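Local coordinates for RabGDI protein (Plasmodium falciparum 3D7, PDB 3P1W) that probably acts as a Rab GDP-dissociation inhibitor, slowing GDP release from prenylated Rab GTPases and escorting them between membranes and cytosol, at residues L47-P53 with T272-N278; V125-Q129 with S153-S157; M192-Y196 with T229-I233; K317-K321 with V417-K421; G324-R328 with S383-E387. Numbering follows the deposited sequence.

Contact 1. Residues L47-P53 with T272-N278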
# COMPACT_ATOMS: atom_id res chain seq x y z
N LEU A 47 8.62 -3.14 -23.88
CA LEU A 47 7.73 -2.11 -24.40
C LEU A 47 6.62 -1.96 -23.36
O LEU A 47 6.09 -2.97 -22.91
CB LEU A 47 7.12 -2.55 -25.72
CG LEU A 47 6.11 -1.61 -26.39
CD1 LEU A 47 6.70 -0.23 -26.68
CD2 LEU A 47 5.55 -2.24 -27.68
N VAL A 48 6.28 -0.72 -23.01
CA VAL A 48 5.20 -0.45 -22.03
C VAL A 48 4.11 0.35 -22.72
O VAL A 48 4.40 1.42 -23.28
CB VAL A 48 5.76 0.32 -20.82
CG1 VAL A 48 4.65 0.58 -19.77
CG2 VAL A 48 6.93 -0.45 -20.21
N LEU A 49 2.88 -0.19 -22.71
CA LEU A 49 1.74 0.39 -23.42
C LEU A 49 0.59 0.63 -22.47
O LEU A 49 0.33 -0.21 -21.61
CB LEU A 49 1.23 -0.57 -24.51
CG LEU A 49 2.30 -1.03 -25.49
CD1 LEU A 49 1.69 -1.98 -26.51
CD2 LEU A 49 2.92 0.18 -26.16
N ASP A 50 -0.13 1.74 -22.67
CA ASP A 50 -1.30 2.06 -21.87
C ASP A 50 -2.37 2.68 -22.76
O ASP A 50 -2.09 3.61 -23.54
CB ASP A 50 -0.90 3.03 -20.74
CG ASP A 50 -1.95 3.14 -19.61
OD1 ASP A 50 -3.17 3.06 -19.87
OD2 ASP A 50 -1.52 3.27 -18.46
N ARG A 51 -3.59 2.18 -22.63
CA ARG A 51 -4.71 2.71 -23.40
C ARG A 51 -5.09 4.15 -23.04
O ARG A 51 -5.67 4.86 -23.84
CB ARG A 51 -5.93 1.80 -23.25
CG ARG A 51 -6.58 1.85 -21.87
CD ARG A 51 -7.89 1.04 -21.80
NE ARG A 51 -7.66 -0.39 -21.72
CZ ARG A 51 -7.41 -1.08 -20.60
NH1 ARG A 51 -7.32 -0.48 -19.42
NH2 ARG A 51 -7.24 -2.39 -20.66
N ASN A 52 -4.77 4.56 -21.80
CA ASN A 52 -5.17 5.85 -21.27
C ASN A 52 -4.28 6.97 -21.76
O ASN A 52 -3.13 6.72 -22.16
CB ASN A 52 -5.10 5.81 -19.73
CG ASN A 52 -6.09 4.84 -19.10
OD1 ASN A 52 -7.18 4.63 -19.62
ND2 ASN A 52 -5.70 4.26 -17.96
N PRO A 53 -4.78 8.23 -21.70
CA PRO A 53 -3.95 9.40 -22.02
C PRO A 53 -3.12 9.96 -20.86
O PRO A 53 -2.46 10.98 -21.02
CB PRO A 53 -4.98 10.44 -22.50
CG PRO A 53 -6.24 10.09 -21.80
CD PRO A 53 -6.18 8.60 -21.44
N THR A 272 10.68 2.07 -23.90
CA THR A 272 9.94 3.29 -23.63
C THR A 272 8.47 3.02 -23.35
O THR A 272 7.92 1.96 -23.70
CB THR A 272 10.01 4.34 -24.77
OG1 THR A 272 9.72 5.64 -24.22
CG2 THR A 272 8.99 4.01 -25.90
N PHE A 273 7.85 4.02 -22.74
CA PHE A 273 6.46 3.95 -22.30
C PHE A 273 5.64 4.66 -23.38
O PHE A 273 6.13 5.61 -24.02
CB PHE A 273 6.28 4.65 -20.97
CG PHE A 273 6.75 3.86 -19.75
CD1 PHE A 273 7.89 3.05 -19.79
CD2 PHE A 273 6.09 3.99 -18.53
CE1 PHE A 273 8.32 2.37 -18.66
CE2 PHE A 273 6.54 3.32 -17.39
CZ PHE A 273 7.65 2.51 -17.46
N MET A 274 4.42 4.17 -23.62
CA MET A 274 3.55 4.77 -24.62
C MET A 274 2.13 4.86 -24.12
O MET A 274 1.52 3.84 -23.80
CB MET A 274 3.57 3.95 -25.92
CG MET A 274 4.95 3.72 -26.50
SD MET A 274 4.84 3.04 -28.18
CE MET A 274 4.70 4.56 -29.14
N LEU A 275 1.60 6.06 -24.12
CA LEU A 275 0.21 6.29 -23.77
C LEU A 275 -0.66 6.24 -25.02
O LEU A 275 -0.15 6.22 -26.13
CB LEU A 275 0.04 7.64 -23.07
CG LEU A 275 0.80 7.78 -21.75
CD1 LEU A 275 0.76 9.23 -21.27
CD2 LEU A 275 0.25 6.81 -20.70
N ASN A 276 -1.97 6.24 -24.82
CA ASN A 276 -2.95 6.25 -25.92
C ASN A 276 -2.78 5.11 -26.92
O ASN A 276 -3.06 5.28 -28.13
CB ASN A 276 -2.89 7.59 -26.66
CG ASN A 276 -3.14 8.76 -25.75
OD1 ASN A 276 -4.22 8.89 -25.15
ND2 ASN A 276 -2.13 9.63 -25.62
N LYS A 277 -2.33 3.96 -26.42
CA LYS A 277 -2.09 2.77 -27.26
C LYS A 277 -3.10 1.68 -26.95
O LYS A 277 -3.00 1.00 -25.93
CB LYS A 277 -0.68 2.24 -27.03
CG LYS A 277 0.42 3.10 -27.64
CD LYS A 277 0.31 3.16 -29.17
CE LYS A 277 1.50 3.88 -29.78
NZ LYS A 277 1.15 4.42 -31.11
N ASN A 278 -4.10 1.54 -27.83
CA ASN A 278 -5.21 0.64 -27.58
C ASN A 278 -5.01 -0.78 -28.12
O ASN A 278 -5.22 -1.07 -29.30
CB ASN A 278 -6.52 1.22 -28.12
CG ASN A 278 -7.75 0.53 -27.55
OD1 ASN A 278 -7.78 0.13 -26.36
ND2 ASN A 278 -8.77 0.38 -28.38
O HOH W 1 -6.37 7.32 -24.76
O HOH W 2 -6.68 -1.39 -24.63

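Contact 2. Residues V125-Q129 with S153-S157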
# COMPACT_ATOMS: atom_id res chain seq x y z
N VAL A 125 -3.50 4.08 15.79
CA VAL A 125 -4.29 2.87 15.80
C VAL A 125 -5.60 3.13 16.56
O VAL A 125 -5.63 3.90 17.53
CB VAL A 125 -3.51 1.69 16.38
CG1 VAL A 125 -3.11 1.95 17.88
CG2 VAL A 125 -4.28 0.36 16.20
N TYR A 126 -6.68 2.49 16.12
CA TYR A 126 -8.00 2.65 16.76
C TYR A 126 -8.17 1.63 17.89
O TYR A 126 -7.97 0.43 17.70
CB TYR A 126 -9.05 2.41 15.69
CG TYR A 126 -10.48 2.74 16.00
CD1 TYR A 126 -11.11 3.77 15.34
CD2 TYR A 126 -11.23 1.94 16.85
CE1 TYR A 126 -12.44 4.04 15.55
CE2 TYR A 126 -12.57 2.19 17.05
CZ TYR A 126 -13.15 3.26 16.39
OH TYR A 126 -14.47 3.54 16.59
N GLN A 127 -8.52 2.14 19.07
CA GLN A 127 -8.89 1.34 20.22
C GLN A 127 -9.89 2.21 21.01
O GLN A 127 -9.52 3.22 21.61
CB GLN A 127 -7.67 0.98 21.08
CG GLN A 127 -8.03 0.01 22.22
CD GLN A 127 -7.12 0.10 23.44
OE1 GLN A 127 -7.52 0.63 24.49
NE2 GLN A 127 -5.91 -0.43 23.32
N HIS A 128 -11.16 1.85 20.93
CA HIS A 128 -12.20 2.63 21.59
C HIS A 128 -12.07 2.50 23.12
O HIS A 128 -11.95 1.39 23.66
CB HIS A 128 -13.56 2.15 21.16
CG HIS A 128 -14.69 2.99 21.68
ND1 HIS A 128 -15.80 2.44 22.28
CD2 HIS A 128 -14.87 4.33 21.70
CE1 HIS A 128 -16.63 3.41 22.63
NE2 HIS A 128 -16.09 4.57 22.27
N GLN A 129 -12.08 3.64 23.77
CA GLN A 129 -12.09 3.69 25.23
C GLN A 129 -13.32 4.48 25.62
O GLN A 129 -13.50 5.63 25.20
CB GLN A 129 -10.81 4.35 25.72
CG GLN A 129 -9.56 3.53 25.33
CD GLN A 129 -8.26 4.23 25.66
OE1 GLN A 129 -8.24 5.40 26.06
NE2 GLN A 129 -7.16 3.51 25.51
N SER A 153 2.17 4.73 27.01
CA SER A 153 1.12 4.65 25.99
C SER A 153 -0.29 4.58 26.56
O SER A 153 -0.59 3.68 27.33
CB SER A 153 1.31 3.43 25.11
OG SER A 153 0.25 3.40 24.17
N PRO A 154 -1.18 5.49 26.12
CA PRO A 154 -2.60 5.43 26.52
C PRO A 154 -3.34 4.17 26.05
O PRO A 154 -4.47 3.90 26.48
CB PRO A 154 -3.20 6.68 25.89
CG PRO A 154 -2.31 6.97 24.72
CD PRO A 154 -0.93 6.60 25.17
N LEU A 155 -2.71 3.38 25.19
CA LEU A 155 -3.26 2.11 24.76
C LEU A 155 -3.20 1.02 25.83
O LEU A 155 -3.85 -0.02 25.70
CB LEU A 155 -2.52 1.61 23.51
CG LEU A 155 -2.73 2.34 22.19
CD1 LEU A 155 -1.60 1.99 21.21
CD2 LEU A 155 -4.07 1.97 21.59
N LEU A 156 -2.42 1.26 26.88
CA LEU A 156 -2.07 0.21 27.82
C LEU A 156 -2.38 0.67 29.25
O LEU A 156 -2.12 1.80 29.59
CB LEU A 156 -0.58 -0.09 27.70
CG LEU A 156 -0.05 -0.41 26.29
CD1 LEU A 156 1.48 -0.38 26.27
CD2 LEU A 156 -0.58 -1.75 25.84
N SER A 157 -2.94 -0.21 30.06
CA SER A 157 -3.06 0.05 31.51
C SER A 157 -1.69 0.29 32.14
O SER A 157 -0.68 -0.14 31.59
CB SER A 157 -3.67 -1.17 32.18
OG SER A 157 -2.69 -2.21 32.26

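Contact 3. Residues M192-Y196 with T229-I233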
# COMPACT_ATOMS: atom_id res chain seq x y z
N MET A 192 4.14 -17.15 17.79
CA MET A 192 4.16 -15.79 18.31
C MET A 192 3.27 -15.65 19.53
O MET A 192 3.57 -14.87 20.43
CB MET A 192 3.73 -14.76 17.25
CG MET A 192 3.99 -13.32 17.69
SD MET A 192 5.75 -13.01 17.97
CE MET A 192 5.74 -11.57 19.02
N LEU A 193 2.17 -16.40 19.56
CA LEU A 193 1.23 -16.34 20.68
C LEU A 193 1.93 -16.77 21.97
O LEU A 193 1.75 -16.16 23.01
CB LEU A 193 0.00 -17.22 20.42
CG LEU A 193 -0.99 -17.35 21.59
CD1 LEU A 193 -1.58 -16.00 21.97
CD2 LEU A 193 -2.09 -18.37 21.30
N GLU A 194 2.75 -17.81 21.88
CA GLU A 194 3.49 -18.27 23.06
C GLU A 194 4.48 -17.20 23.52
O GLU A 194 4.67 -17.02 24.72
CB GLU A 194 4.19 -19.61 22.79
CG GLU A 194 3.21 -20.77 22.63
CD GLU A 194 3.89 -22.07 22.24
OE1 GLU A 194 4.34 -22.81 23.15
OE2 GLU A 194 3.96 -22.37 21.04
N ILE A 195 5.05 -16.44 22.58
CA ILE A 195 5.94 -15.32 22.95
C ILE A 195 5.16 -14.20 23.65
O ILE A 195 5.63 -13.64 24.63
CB ILE A 195 6.67 -14.72 21.73
CG1 ILE A 195 7.64 -15.74 21.11
CG2 ILE A 195 7.43 -13.45 22.15
CD1 ILE A 195 8.80 -16.14 22.02
N TYR A 196 3.98 -13.86 23.13
CA TYR A 196 3.13 -12.86 23.79
C TYR A 196 2.81 -13.29 25.23
O TYR A 196 2.97 -12.51 26.16
CB TYR A 196 1.82 -12.67 23.03
CG TYR A 196 1.88 -11.85 21.74
CD1 TYR A 196 2.70 -10.73 21.62
CD2 TYR A 196 1.08 -12.19 20.66
CE1 TYR A 196 2.72 -9.95 20.45
CE2 TYR A 196 1.09 -11.43 19.47
CZ TYR A 196 1.92 -10.32 19.37
OH TYR A 196 1.91 -9.58 18.19
N THR A 229 7.31 -12.90 13.01
CA THR A 229 6.65 -11.72 13.56
C THR A 229 7.66 -10.83 14.30
O THR A 229 7.63 -9.61 14.19
CB THR A 229 5.50 -12.12 14.47
OG1 THR A 229 4.53 -12.86 13.70
CG2 THR A 229 4.84 -10.89 15.08
N LEU A 230 8.59 -11.46 15.01
CA LEU A 230 9.63 -10.70 15.68
C LEU A 230 10.42 -9.86 14.68
O LEU A 230 10.74 -8.71 14.96
CB LEU A 230 10.55 -11.64 16.48
CG LEU A 230 9.91 -12.29 17.71
CD1 LEU A 230 10.77 -13.46 18.23
CD2 LEU A 230 9.70 -11.26 18.83
N GLU A 231 10.74 -10.44 13.52
CA GLU A 231 11.49 -9.71 12.50
C GLU A 231 10.73 -8.49 12.02
O GLU A 231 11.30 -7.42 11.82
CB GLU A 231 11.81 -10.61 11.29
CG GLU A 231 12.86 -11.67 11.55
CD GLU A 231 14.28 -11.14 11.57
OE1 GLU A 231 14.48 -9.91 11.73
OE2 GLU A 231 15.21 -11.96 11.43
N ARG A 232 9.43 -8.65 11.85
CA ARG A 232 8.58 -7.57 11.37
C ARG A 232 8.44 -6.46 12.40
O ARG A 232 8.52 -5.28 12.07
CB ARG A 232 7.21 -8.12 10.99
CG ARG A 232 7.24 -8.96 9.72
CD ARG A 232 5.96 -9.71 9.53
NE ARG A 232 4.87 -8.82 9.12
CZ ARG A 232 4.62 -8.47 7.86
NH1 ARG A 232 5.36 -8.91 6.85
NH2 ARG A 232 3.60 -7.66 7.62
N ILE A 233 8.24 -6.85 13.66
CA ILE A 233 8.17 -5.87 14.75
C ILE A 233 9.51 -5.15 14.88
O ILE A 233 9.55 -3.93 14.93
CB ILE A 233 7.73 -6.52 16.09
CG1 ILE A 233 6.31 -7.06 15.95
CG2 ILE A 233 7.76 -5.48 17.24
CD1 ILE A 233 5.75 -7.74 17.19

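Contact 4. Residues K317-K321 with V417-K421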
# COMPACT_ATOMS: atom_id res chain seq x y z
N LYS A 317 -9.90 -16.35 -20.89
CA LYS A 317 -10.40 -17.42 -20.03
C LYS A 317 -9.42 -17.76 -18.91
O LYS A 317 -8.23 -17.84 -19.15
CB LYS A 317 -10.65 -18.65 -20.92
CG LYS A 317 -11.27 -19.85 -20.26
CD LYS A 317 -11.22 -21.09 -21.15
CE LYS A 317 -12.16 -21.03 -22.34
NZ LYS A 317 -12.00 -22.23 -23.26
N ASN A 318 -9.94 -17.91 -17.69
CA ASN A 318 -9.19 -18.44 -16.56
C ASN A 318 -7.87 -17.70 -16.30
O ASN A 318 -6.81 -18.31 -16.09
CB ASN A 318 -8.95 -19.94 -16.76
CG ASN A 318 -8.60 -20.64 -15.47
OD1 ASN A 318 -9.01 -20.21 -14.38
ND2 ASN A 318 -7.84 -21.71 -15.56
N LYS A 319 -7.94 -16.38 -16.31
CA LYS A 319 -6.79 -15.52 -16.02
C LYS A 319 -6.91 -14.87 -14.65
O LYS A 319 -5.92 -14.79 -13.93
CB LYS A 319 -6.63 -14.41 -17.05
CG LYS A 319 -6.21 -14.85 -18.45
CD LYS A 319 -4.98 -15.75 -18.45
CE LYS A 319 -3.72 -15.06 -17.97
NZ LYS A 319 -2.55 -15.97 -17.94
N ILE A 320 -8.10 -14.42 -14.32
CA ILE A 320 -8.34 -13.74 -13.05
C ILE A 320 -9.59 -14.26 -12.37
O ILE A 320 -10.50 -14.79 -13.02
CB ILE A 320 -8.45 -12.21 -13.20
CG1 ILE A 320 -9.53 -11.85 -14.23
CG2 ILE A 320 -7.09 -11.62 -13.60
CD1 ILE A 320 -9.60 -10.37 -14.54
N LYS A 321 -9.61 -14.09 -11.05
CA LYS A 321 -10.73 -14.49 -10.23
C LYS A 321 -11.07 -13.29 -9.35
O LYS A 321 -10.18 -12.72 -8.76
CB LYS A 321 -10.27 -15.65 -9.37
CG LYS A 321 -11.16 -16.11 -8.23
CD LYS A 321 -10.59 -17.42 -7.64
CE LYS A 321 -9.22 -17.21 -6.91
NZ LYS A 321 -8.49 -18.51 -6.67
N VAL A 417 -7.51 -11.41 -8.31
CA VAL A 417 -6.23 -12.05 -8.21
C VAL A 417 -6.03 -12.93 -9.44
O VAL A 417 -6.98 -13.28 -10.12
CB VAL A 417 -6.09 -12.89 -6.92
CG1 VAL A 417 -6.21 -11.99 -5.63
CG2 VAL A 417 -7.07 -14.08 -6.88
N SER A 418 -4.80 -13.30 -9.70
CA SER A 418 -4.49 -14.15 -10.83
C SER A 418 -4.87 -15.58 -10.47
O SER A 418 -4.84 -15.95 -9.32
CB SER A 418 -3.01 -14.04 -11.15
OG SER A 418 -2.27 -14.58 -10.07
N THR A 419 -5.24 -16.40 -11.45
CA THR A 419 -5.62 -17.80 -11.17
C THR A 419 -4.44 -18.77 -11.05
O THR A 419 -4.62 -19.90 -10.62
CB THR A 419 -6.56 -18.34 -12.24
OG1 THR A 419 -5.97 -18.12 -13.52
CG2 THR A 419 -7.92 -17.65 -12.17
N SER A 420 -3.24 -18.36 -11.46
CA SER A 420 -2.04 -19.15 -11.14
C SER A 420 -0.79 -18.27 -11.06
O SER A 420 -0.73 -17.21 -11.68
CB SER A 420 -1.83 -20.28 -12.14
OG SER A 420 -1.29 -19.80 -13.36
N LYS A 421 0.18 -18.73 -10.29
CA LYS A 421 1.41 -17.97 -10.03
C LYS A 421 2.40 -18.07 -11.18
O LYS A 421 3.24 -17.19 -11.35
CB LYS A 421 2.09 -18.46 -8.74

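Contact 5. Residues G324-R328 with S383-E387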
# COMPACT_ATOMS: atom_id res chain seq x y z
N GLY A 324 -13.65 -10.15 -4.28
CA GLY A 324 -14.35 -9.14 -3.49
C GLY A 324 -14.30 -7.77 -4.13
O GLY A 324 -14.10 -7.64 -5.35
N GLN A 325 -14.57 -6.75 -3.31
CA GLN A 325 -14.50 -5.34 -3.74
C GLN A 325 -13.82 -4.52 -2.66
O GLN A 325 -13.83 -4.89 -1.49
CB GLN A 325 -15.91 -4.76 -3.97
CG GLN A 325 -16.68 -5.37 -5.13
CD GLN A 325 -17.91 -4.58 -5.49
OE1 GLN A 325 -18.77 -4.34 -4.66
NE2 GLN A 325 -18.01 -4.18 -6.76
N VAL A 326 -13.26 -3.39 -3.07
CA VAL A 326 -12.66 -2.40 -2.17
C VAL A 326 -13.42 -1.07 -2.35
O VAL A 326 -13.84 -0.75 -3.46
CB VAL A 326 -11.15 -2.24 -2.44
CG1 VAL A 326 -10.84 -1.87 -3.95
CG2 VAL A 326 -10.56 -1.17 -1.51
N ILE A 327 -13.63 -0.33 -1.24
CA ILE A 327 -14.16 1.02 -1.30
C ILE A 327 -13.08 1.95 -0.79
O ILE A 327 -12.38 1.64 0.20
CB ILE A 327 -15.50 1.16 -0.50
CG1 ILE A 327 -16.02 2.60 -0.59
CG2 ILE A 327 -15.33 0.66 0.97
CD1 ILE A 327 -17.51 2.74 -0.10
N ARG A 328 -12.87 3.03 -1.53
CA ARG A 328 -12.04 4.14 -1.11
C ARG A 328 -12.82 5.42 -1.21
O ARG A 328 -13.48 5.69 -2.21
CB ARG A 328 -10.74 4.27 -1.94
CG ARG A 328 -9.86 3.06 -1.88
CD ARG A 328 -8.50 3.27 -2.49
NE ARG A 328 -7.74 2.02 -2.40
CZ ARG A 328 -7.83 1.00 -3.28
NH1 ARG A 328 -8.60 1.10 -4.36
NH2 ARG A 328 -7.15 -0.10 -3.09
N SER A 383 -10.20 3.54 3.37
CA SER A 383 -10.25 2.37 2.52
C SER A 383 -10.68 1.16 3.33
O SER A 383 -10.27 0.99 4.50
CB SER A 383 -8.87 2.14 1.86
OG SER A 383 -7.84 2.05 2.85
N ALA A 384 -11.50 0.33 2.71
CA ALA A 384 -12.03 -0.85 3.33
C ALA A 384 -12.28 -1.95 2.32
O ALA A 384 -12.57 -1.68 1.16
CB ALA A 384 -13.34 -0.53 4.10
N THR A 385 -12.24 -3.19 2.79
CA THR A 385 -12.73 -4.33 2.00
C THR A 385 -14.22 -4.42 2.21
O THR A 385 -14.69 -4.36 3.34
CB THR A 385 -12.09 -5.67 2.40
OG1 THR A 385 -10.67 -5.52 2.37
CG2 THR A 385 -12.53 -6.81 1.40
N VAL A 386 -14.98 -4.53 1.12
CA VAL A 386 -16.42 -4.53 1.19
C VAL A 386 -16.90 -5.90 1.75
O VAL A 386 -16.56 -6.95 1.20
CB VAL A 386 -17.05 -4.29 -0.17
CG1 VAL A 386 -18.57 -4.46 -0.07
CG2 VAL A 386 -16.67 -2.88 -0.73
N GLU A 387 -17.63 -5.87 2.85
CA GLU A 387 -18.19 -7.08 3.45
C GLU A 387 -19.71 -7.19 3.40
O GLU A 387 -20.25 -8.25 3.73
CB GLU A 387 -17.72 -7.19 4.94
CG GLU A 387 -16.24 -7.34 5.02
CD GLU A 387 -15.68 -7.63 6.40
OE1 GLU A 387 -16.42 -7.63 7.41
OE2 GLU A 387 -14.44 -7.88 6.42
O HOH W 3 -15.42 -7.95 -0.71

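Contact 1. Residues L47-P53 with T272-N278
Two strand ends more than 200 residues apart can share one ladder, as T272-N278 does with L47-P53. Thr272 begins it, its O accepting from Val48 N at 3.2 Å. Phe273 pairs with Val48 in parallel, and Val48 CG1 sits 3.8 Å from the ring centroid, almost on the ring normal, a CH-pi contact; both side chains touch Ser36 of helix 30-41, and Phe273 also Cys33. Met274 then spans two residues: its N donates to Val48 O (2.8 Å), and its O accepts from Asp50 N (2.9 Å). This is the edge of the Rossmann-like parallel core that GDI appears to share with dinucleotide-binding folds, with strand 46-49 lying between strands 20-26 and 273-274. Then loops take over. Leu275 CB lies 3.4 Å from Asn52 O, and Asn276 N donates to that same oxygen at 2.9 Å. Asp50 OD1 holds Asn52 N at 2.9 Å in an Asx turn, while Asp50 OD2 is hydrogen-bonded to Thr28 OG1. Lys277 N reaches Asp50 O at 2.9 Å, its NZ being salt-bridged to Glu299. A water accepts from Arg51 NE (3.2 Å) and donates to Asn278 OD1 (2.6 Å), Arg51 NH1 being hydrogen-bonded to Ser311 OG.

Contact 2. Residues V125-Q129 with S153-S157
Side chains, rather than paired backbones, can tie a loop to a strand, and two glutamines do so here. On V125-Q129 the alternation of the strand points Val125, Gln127 and Gln129 toward S153-S157, with Tyr126 directed away. Gln127 is extended (chi1 and chi2 both t), which brings NE2 within 3.2 Å of Leu155 O. Gln129 takes chi1 m and chi2 t; its NE2 donates to Pro154 O at 2.9 Å and also to Gln127 OE1 at 3.1 Å, so the two amides form a relay that satisfies successive loop carbonyls. Leu155, in its m,t rotamer, sends CD1 to 3.7 Å from Val125 CG1 and also touches Phe208 of helix 203-213. The loop holds its own shape: Ser153 OG, with chi1 t, accepts from Leu155 N (3.1 Å), and Leu156 N donates to Ser153 O (3.1 Å). Ser157 (chi1 p) turns OG to Glu160 N. Together these are an ST turn within a type I beta turn, followed by a serine N-cap that starts helix 158-173, fastened to the long strand 117-129 through Pro154 and Leu155.

Contact 3. Residues M192-Y196 with T229-I233
Met192 reaches across between two helical segments, M192-Y196 and T229-I233, whose axes approach no closer than 11.8 Å, with 65° between their directions. First along its segment, it meets three residues of the second helix: its SD lies 3.6 Å from Thr229 CB, while its CE reaches Leu230 CD2 at 4.0 Å and Ile233 CD1 at 4.2 Å. Ile195, one turn on, also faces the second helix but stays slightly farther off. Tyr196 extends its ring so that OH comes 4.4 Å from Ile233 CD1; that hydroxyl is hydrogen-bonded to Tyr221, just as Thr229 OG1 is to Tyr216, and the contacts between the two segments are van der Waals. Within each segment one helical turn is closed by a backbone bond, Tyr196 N to Met192 O and Ile233 N to Thr229 O, both 2.9 Å. The pair belongs to the helical part of the GDI fold: Phe167 of helix 158-173 packs on both Met192 and Ile233, and helix 203-213 contributes Leu209 against Tyr196 and Val213 against Ile233.

Contact 4. Residues K317-K321 with V417-K421
Where K317-K321 meets V417-K421, the last bonds of an antiparallel ladder pass from strand into loop. Strands 320-333 and 405-418 are neighbours in a large mixed sheet, and this is where their pairing finishes. Lys321 and Val417 form a hydrogen-bonded antiparallel pair satisfied in both directions, Lys321 N giving to Val417 O at 2.9 Å and Val417 N to Lys321 O at 3.0 Å. Next comes the non-hydrogen-bonded pair Ile320 and Ser418, whose CA atoms are 4.5 Å apart; here Ile320 CA closes on Val417 O (3.3 Å) and Ser418 CA on Lys319 O (3.5 Å) as CA-H...O contacts. That Lys319 carbonyl takes its conventional bond from Thr419 N at 3.0 Å, past the end of the strand. The charged end of Lys319 is satisfied away from the ladder, NZ forming a salt bridge with Asp425 and a hydrogen bond with Ile427 O. Ile320 packs on Val429 of strand 427-429, whereas on the exposed side Lys321 CE lies against Val417 CG2 at 3.8 Å. Asn318, with positive phi and psi, presents its carbonyl to the threonine side chain: Thr419 OG1 donates to Asn318 O at 2.7 Å.

Contact 5. Residues G324-R328 with S383-E387
Three backbone hydrogen bonds join G324-R328 to S383-E387 in the regular rhythm of antiparallel pairing. Ile327 and Ala384 bond reciprocally, Ile327 N to Ala384 O and Ala384 N to Ile327 O, each at 3.0 Å; Val386 N reaches Gln325 O at 2.9 Å. A water extends the ladder, accepting from Gln325 N (3.0 Å) and donating to Val386 O (2.4 Å). The non-hydrogen-bonded pair Val326 with Thr385 stands between the direct rungs, and Arg328 with Ser383 lies beyond Ile327 and Ala384, where Ser383 CA makes a CA-H...O contact with Ile327 O at 3.2 Å. Arg328 and Ser383 share one sheet face, with Arg328 CG 4.0 Å from Ser383 CB, and their polar ends turn to the loop beyond: Arg328 NH2 to Tyr433 O and Asp434 O, Ser383 OG to Ala435 O. Ile327 occupies the opposite face, where its CG2 packs on Ala384 CB (3.9 Å) and Val386 CG2 (4.1 Å), while Pro391 of helix 391-394 touches Ile327 and Val386. The axes of strands 324-328 and 383-385 lie 4.8 Å apart at 163°: classic antiparallel pairing inside the large mixed sheet of the GDI fold, strand 320-333 lying between 378-385 and 405-418.

Overall arrangement
The five contacts show how a two-part fold is assembled from segments distant in sequence. Contacts 2 and 3 both fall within the chain stretch that contact 1 brackets, yet they lie on the other side of the chain's centre, 48 and 45 Å from contact 1 between centres. They are neighbours, 20 Å apart between centres, with helix 158-173 reaching both. Contacts 4 and 5 share strand 320-333, their centres 20 Å apart, and pair it with different neighbours. Contact 2 reaches this same large sheet, 25 Å from contact 5 between centres. Contact 4 touches the Rossmann-like sheet's strand 427-429 through Ile320, though contact 1 stays 23 Å away between centres and about 10 Å at the nearest atoms.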